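Local coordinates for protein complement factor MASP-3 (Homo sapiens, PDB 3DEM) that probably serves as a complement serine protease of the lectin pathway, associating with mannan-binding lectin and ficolins through its calcium-binding CUB and EGF-like domains, at residues 202-216 and 265-278. Numbering follows the deposited sequence.
With CA (calcium ion), chain F.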
# COMPACT_ATOMS: atom_id res chain seq x y z
N GLY A 202 -62.13 17.83 17.97
CA GLY A 202 -63.11 16.99 18.65
C GLY A 202 -62.74 15.52 18.71
O GLY A 202 -63.41 14.74 19.39
N PHE A 203 -61.70 15.14 17.98
CA PHE A 203 -61.16 13.78 18.08
C PHE A 203 -60.11 13.73 19.16
O PHE A 203 -59.38 14.70 19.36
CB PHE A 203 -60.56 13.33 16.75
CG PHE A 203 -61.58 12.96 15.71
CD1 PHE A 203 -62.41 11.88 15.91
CD2 PHE A 203 -61.70 13.69 14.54
CE1 PHE A 203 -63.36 11.53 14.96
CE2 PHE A 203 -62.64 13.35 13.59
CZ PHE A 203 -63.47 12.27 13.80
N MET A 204 -60.03 12.61 19.87
CA MET A 204 -59.06 12.45 20.93
C MET A 204 -58.19 11.23 20.65
O MET A 204 -58.70 10.13 20.43
CB MET A 204 -59.76 12.33 22.28
CG MET A 204 -60.36 13.64 22.78
SD MET A 204 -61.39 13.42 24.24
CE MET A 204 -60.77 11.85 24.85
N VAL A 205 -56.88 11.44 20.65
CA VAL A 205 -55.95 10.40 20.22
C VAL A 205 -55.55 9.49 21.36
O VAL A 205 -55.06 9.94 22.39
CB VAL A 205 -54.68 11.02 19.60
CG1 VAL A 205 -53.72 9.91 19.15
CG2 VAL A 205 -55.05 11.92 18.44
N ASN A 206 -55.75 8.19 21.17
CA ASN A 206 -55.24 7.19 22.09
C ASN A 206 -54.00 6.53 21.49
O ASN A 206 -53.96 6.20 20.31
CB ASN A 206 -56.32 6.17 22.46
CG ASN A 206 -57.56 6.82 23.09
OD1 ASN A 206 -57.51 7.96 23.60
ND2 ASN A 206 -58.69 6.11 23.06
N LEU A 207 -52.97 6.35 22.32
CA LEU A 207 -51.72 5.77 21.86
C LEU A 207 -51.50 4.44 22.55
O LEU A 207 -51.80 4.29 23.74
CB LEU A 207 -50.54 6.69 22.16
CG LEU A 207 -50.55 8.10 21.57
CD1 LEU A 207 -49.40 8.91 22.15
CD2 LEU A 207 -50.47 8.05 20.05
N GLN A 208 -50.96 3.49 21.81
CA GLN A 208 -50.77 2.15 22.33
C GLN A 208 -49.54 1.48 21.72
O GLN A 208 -49.51 1.18 20.53
CB GLN A 208 -52.02 1.34 22.05
CG GLN A 208 -51.89 -0.10 22.38
CD GLN A 208 -53.23 -0.74 22.65
OE1 GLN A 208 -54.22 -0.42 21.97
NE2 GLN A 208 -53.28 -1.64 23.64
N PHE A 209 -48.52 1.25 22.53
CA PHE A 209 -47.31 0.58 22.06
C PHE A 209 -47.56 -0.92 21.88
O PHE A 209 -48.36 -1.53 22.60
CB PHE A 209 -46.13 0.84 23.01
CG PHE A 209 -45.58 2.23 22.91
CD1 PHE A 209 -44.55 2.52 22.03
CD2 PHE A 209 -46.13 3.27 23.67
CE1 PHE A 209 -44.05 3.82 21.92
CE2 PHE A 209 -45.63 4.56 23.56
CZ PHE A 209 -44.59 4.84 22.68
N GLU A 210 -46.88 -1.49 20.90
CA GLU A 210 -47.01 -2.92 20.65
C GLU A 210 -45.72 -3.54 20.11
O GLU A 210 -44.81 -2.83 19.67
CB GLU A 210 -48.19 -3.19 19.70
CG GLU A 210 -48.13 -2.37 18.44
CD GLU A 210 -49.48 -2.24 17.73
OE1 GLU A 210 -50.55 -2.38 18.38
OE2 GLU A 210 -49.48 -1.98 16.51
N ASP A 211 -45.66 -4.86 20.15
CA ASP A 211 -44.47 -5.64 19.75
C ASP A 211 -43.22 -5.23 20.53
O ASP A 211 -43.31 -4.80 21.68
CB ASP A 211 -44.25 -5.55 18.24
CG ASP A 211 -45.44 -6.03 17.44
OD1 ASP A 211 -46.21 -6.89 17.94
OD2 ASP A 211 -45.61 -5.55 16.30
N ILE A 212 -42.05 -5.37 19.91
CA ILE A 212 -40.77 -5.07 20.56
C ILE A 212 -40.67 -3.61 20.97
O ILE A 212 -41.01 -2.71 20.21
CB ILE A 212 -39.57 -5.42 19.64
CG1 ILE A 212 -39.38 -6.93 19.55
CG2 ILE A 212 -38.29 -4.80 20.17
CD1 ILE A 212 -38.59 -7.37 18.32
N PHE A 213 -40.21 -3.39 22.20
CA PHE A 213 -39.84 -2.06 22.68
C PHE A 213 -38.41 -2.12 23.24
O PHE A 213 -38.15 -2.81 24.23
CB PHE A 213 -40.82 -1.58 23.75
CG PHE A 213 -40.63 -0.14 24.14
CD1 PHE A 213 -41.31 0.87 23.47
CD2 PHE A 213 -39.77 0.21 25.17
CE1 PHE A 213 -41.14 2.20 23.82
CE2 PHE A 213 -39.59 1.54 25.53
CZ PHE A 213 -40.29 2.54 24.86
N ASP A 214 -37.50 -1.42 22.59
CA ASP A 214 -36.08 -1.54 22.90
C ASP A 214 -35.38 -0.22 22.60
O ASP A 214 -34.94 0.02 21.47
CB ASP A 214 -35.46 -2.70 22.11
CG ASP A 214 -33.96 -2.85 22.35
OD1 ASP A 214 -33.41 -2.27 23.31
OD2 ASP A 214 -33.33 -3.59 21.55
N ILE A 215 -35.30 0.63 23.62
CA ILE A 215 -34.62 1.92 23.53
C ILE A 215 -33.52 1.93 24.57
O ILE A 215 -33.76 1.63 25.74
CB ILE A 215 -35.60 3.09 23.78
CG1 ILE A 215 -36.78 3.01 22.81
CG2 ILE A 215 -34.88 4.43 23.61
CD1 ILE A 215 -37.72 4.20 22.86
N GLU A 216 -32.30 2.23 24.14
CA GLU A 216 -31.15 2.25 25.04
C GLU A 216 -31.46 3.05 26.31
O GLU A 216 -32.00 4.16 26.23
CB GLU A 216 -29.94 2.86 24.33
CG GLU A 216 -28.61 2.60 25.02
CD GLU A 216 -27.47 3.38 24.39
OE1 GLU A 216 -27.72 4.10 23.41
OE2 GLU A 216 -26.33 3.27 24.89
N SER A 265 -24.50 6.06 19.46
CA SER A 265 -24.04 4.73 19.88
C SER A 265 -25.18 3.74 20.13
O SER A 265 -26.27 4.14 20.54
CB SER A 265 -23.16 4.87 21.13
OG SER A 265 -22.74 3.61 21.60
N GLY A 266 -24.93 2.46 19.86
CA GLY A 266 -25.90 1.40 20.17
C GLY A 266 -26.60 0.77 18.98
O GLY A 266 -26.58 1.30 17.87
N GLU A 267 -27.23 -0.39 19.20
CA GLU A 267 -27.91 -1.12 18.13
C GLU A 267 -29.34 -1.53 18.51
O GLU A 267 -29.88 -2.50 17.96
CB GLU A 267 -27.11 -2.36 17.71
CG GLU A 267 -25.66 -2.09 17.34
CD GLU A 267 -25.51 -1.24 16.08
OE1 GLU A 267 -26.45 -1.21 15.26
OE2 GLU A 267 -24.45 -0.60 15.92
N ASN A 268 -29.95 -0.80 19.42
CA ASN A 268 -31.30 -1.13 19.89
C ASN A 268 -32.38 -1.15 18.78
O ASN A 268 -32.29 -0.41 17.80
CB ASN A 268 -31.69 -0.22 21.05
CG ASN A 268 -30.65 -0.22 22.15
OD1 ASN A 268 -30.77 -0.95 23.14
ND2 ASN A 268 -29.59 0.56 21.97
N ARG A 269 -33.39 -2.00 18.95
CA ARG A 269 -34.35 -2.29 17.88
C ARG A 269 -35.49 -1.27 17.73
O ARG A 269 -36.15 -1.22 16.68
CB ARG A 269 -34.89 -3.71 18.03
CG ARG A 269 -33.79 -4.77 18.02
CD ARG A 269 -34.34 -6.17 18.12
NE ARG A 269 -34.91 -6.62 16.85
CZ ARG A 269 -35.29 -7.87 16.60
NH1 ARG A 269 -35.18 -8.81 17.53
NH2 ARG A 269 -35.80 -8.18 15.41
N GLY A 270 -35.73 -0.47 18.76
CA GLY A 270 -36.71 0.60 18.66
C GLY A 270 -38.09 0.27 19.19
O GLY A 270 -38.24 -0.41 20.22
N TRP A 271 -39.11 0.75 18.49
CA TRP A 271 -40.47 0.77 19.03
C TRP A 271 -41.52 0.90 17.93
O TRP A 271 -41.23 1.33 16.81
CB TRP A 271 -40.63 1.94 20.01
CG TRP A 271 -40.24 3.27 19.42
CD1 TRP A 271 -39.01 3.86 19.45
CD2 TRP A 271 -41.10 4.17 18.70
NE1 TRP A 271 -39.04 5.08 18.80
CE2 TRP A 271 -40.31 5.29 18.32
CE3 TRP A 271 -42.44 4.14 18.32
CZ2 TRP A 271 -40.83 6.36 17.60
CZ3 TRP A 271 -42.96 5.21 17.60
CH2 TRP A 271 -42.15 6.31 17.25
N ARG A 272 -42.74 0.53 18.28
CA ARG A 272 -43.88 0.63 17.39
C ARG A 272 -45.10 1.01 18.22
O ARG A 272 -45.29 0.53 19.33
CB ARG A 272 -44.13 -0.71 16.69
CG ARG A 272 -45.51 -0.84 16.06
CD ARG A 272 -45.74 -2.22 15.48
NE ARG A 272 -47.15 -2.40 15.13
CZ ARG A 272 -47.59 -2.74 13.91
NH1 ARG A 272 -46.74 -2.95 12.91
NH2 ARG A 272 -48.89 -2.88 13.71
N LEU A 273 -45.93 1.89 17.67
CA LEU A 273 -47.18 2.19 18.33
C LEU A 273 -48.30 2.26 17.31
O LEU A 273 -48.06 2.47 16.11
CB LEU A 273 -47.09 3.49 19.15
CG LEU A 273 -46.93 4.84 18.44
CD1 LEU A 273 -48.28 5.35 17.91
CD2 LEU A 273 -46.32 5.85 19.40
N SER A 274 -49.52 2.05 17.78
CA SER A 274 -50.68 2.32 16.97
C SER A 274 -51.48 3.40 17.68
O SER A 274 -51.48 3.48 18.91
CB SER A 274 -51.53 1.06 16.79
OG SER A 274 -52.02 0.59 18.03
N TYR A 275 -52.16 4.23 16.91
CA TYR A 275 -53.01 5.26 17.48
C TYR A 275 -54.41 5.14 16.93
O TYR A 275 -54.61 4.61 15.84
CB TYR A 275 -52.45 6.66 17.21
CG TYR A 275 -52.68 7.14 15.79
CD1 TYR A 275 -53.90 7.70 15.41
CD2 TYR A 275 -51.67 7.06 14.84
CE1 TYR A 275 -54.11 8.15 14.11
CE2 TYR A 275 -51.88 7.50 13.54
CZ TYR A 275 -53.10 8.04 13.19
OH TYR A 275 -53.31 8.48 11.90
N ARG A 276 -55.37 5.65 17.69
CA ARG A 276 -56.77 5.63 17.32
C ARG A 276 -57.41 6.91 17.82
O ARG A 276 -57.25 7.29 18.98
CB ARG A 276 -57.47 4.42 17.95
CG ARG A 276 -57.04 3.11 17.34
CD ARG A 276 -57.46 1.91 18.18
NE ARG A 276 -56.95 0.68 17.58
CZ ARG A 276 -55.68 0.30 17.62
NH1 ARG A 276 -54.78 1.05 18.24
NH2 ARG A 276 -55.30 -0.83 17.04
N ALA A 277 -58.13 7.59 16.94
CA ALA A 277 -58.84 8.80 17.31
C ALA A 277 -60.25 8.45 17.76
O ALA A 277 -61.07 8.01 16.95
CB ALA A 277 -58.89 9.76 16.14
N ALA A 278 -60.52 8.63 19.04
CA ALA A 278 -61.86 8.41 19.60
C ALA A 278 -62.74 9.62 19.34
O ALA A 278 -62.29 10.78 19.39
CB ALA A 278 -61.78 8.11 21.09
OXT ALA A 278 -63.94 9.47 19.07
CA CA F . -28.25 4.90 21.37
O HOH W 1 -54.21 3.11 19.78
O HOH W 2 -43.11 -0.80 20.77
O HOH W 3 -28.61 5.52 19.09
O HOH W 4 -29.01 2.74 20.66
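Leu-273 lies against the ring of Phe-209 on the face of the sheet that looks into the domain. Leu-273 CB sits over one face of the Phe-209 ring, a CH-pi contact 4.2 Å from the centroid, while CD2 reaches past to Phe-209 CZ. On the same face CD2 of Leu-207 fills the hollow between its neighbours, 3.7 Å from Tyr-275 CB and 4.1 Å from Leu-273 CD1. Trp-271, its CG held between backbone N and carbonyl carbon (chi1 54°), forms a broad ridge touched by three side chains: Phe-209 at CE3, Ile-215 at CD1 and Phe-213 at CB. The opposite sheet closes over this apolar layer, with Ile-228 on Phe-209, Ile-215 and Trp-271, and Phe-260 meeting the indole edge-to-face.

The other face is polar. Arg-272 grips Glu-210 side-on, both NE and NH2 giving to OE2. Arg-272 NE is 2.7 Å from Glu-210 OE2, on the anti lone pair of that oxygen, and OE2 lies in the guanidinium plane. Asp-211 OD2 adds only a long, out-of-plane charge contact.

Strands 205-209 and 272-277 pair antiparallel, and the register slips by two residues between Phe-209 and Asp-214. Across the loops between the two paired regions, water 2 accepts from Arg-272 N and lies within hydrogen-bonding distance of Glu-210 O and Ile-212 O. Pairing resumes where Asp-214 N meets Gly-270 O at 2.7 Å, and Arg-269 N approaches Asp-214 OD2 from above the carboxylate plane. Ile-212 CD1 lies over the centre of one face of the Arg-269 guanidinium; Arg-269 NE itself donates a hydrogen bond to Pro-184 O.

Beyond, Glu-216 OE1 and Ser-265 O bind one calcium ion, completed by Asp-226, Asp-263 and waters. Two neighbouring antiparallel strands of a beta-sandwich whose flanking loops carry such a site are characteristic of a calcium-binding CUB domain.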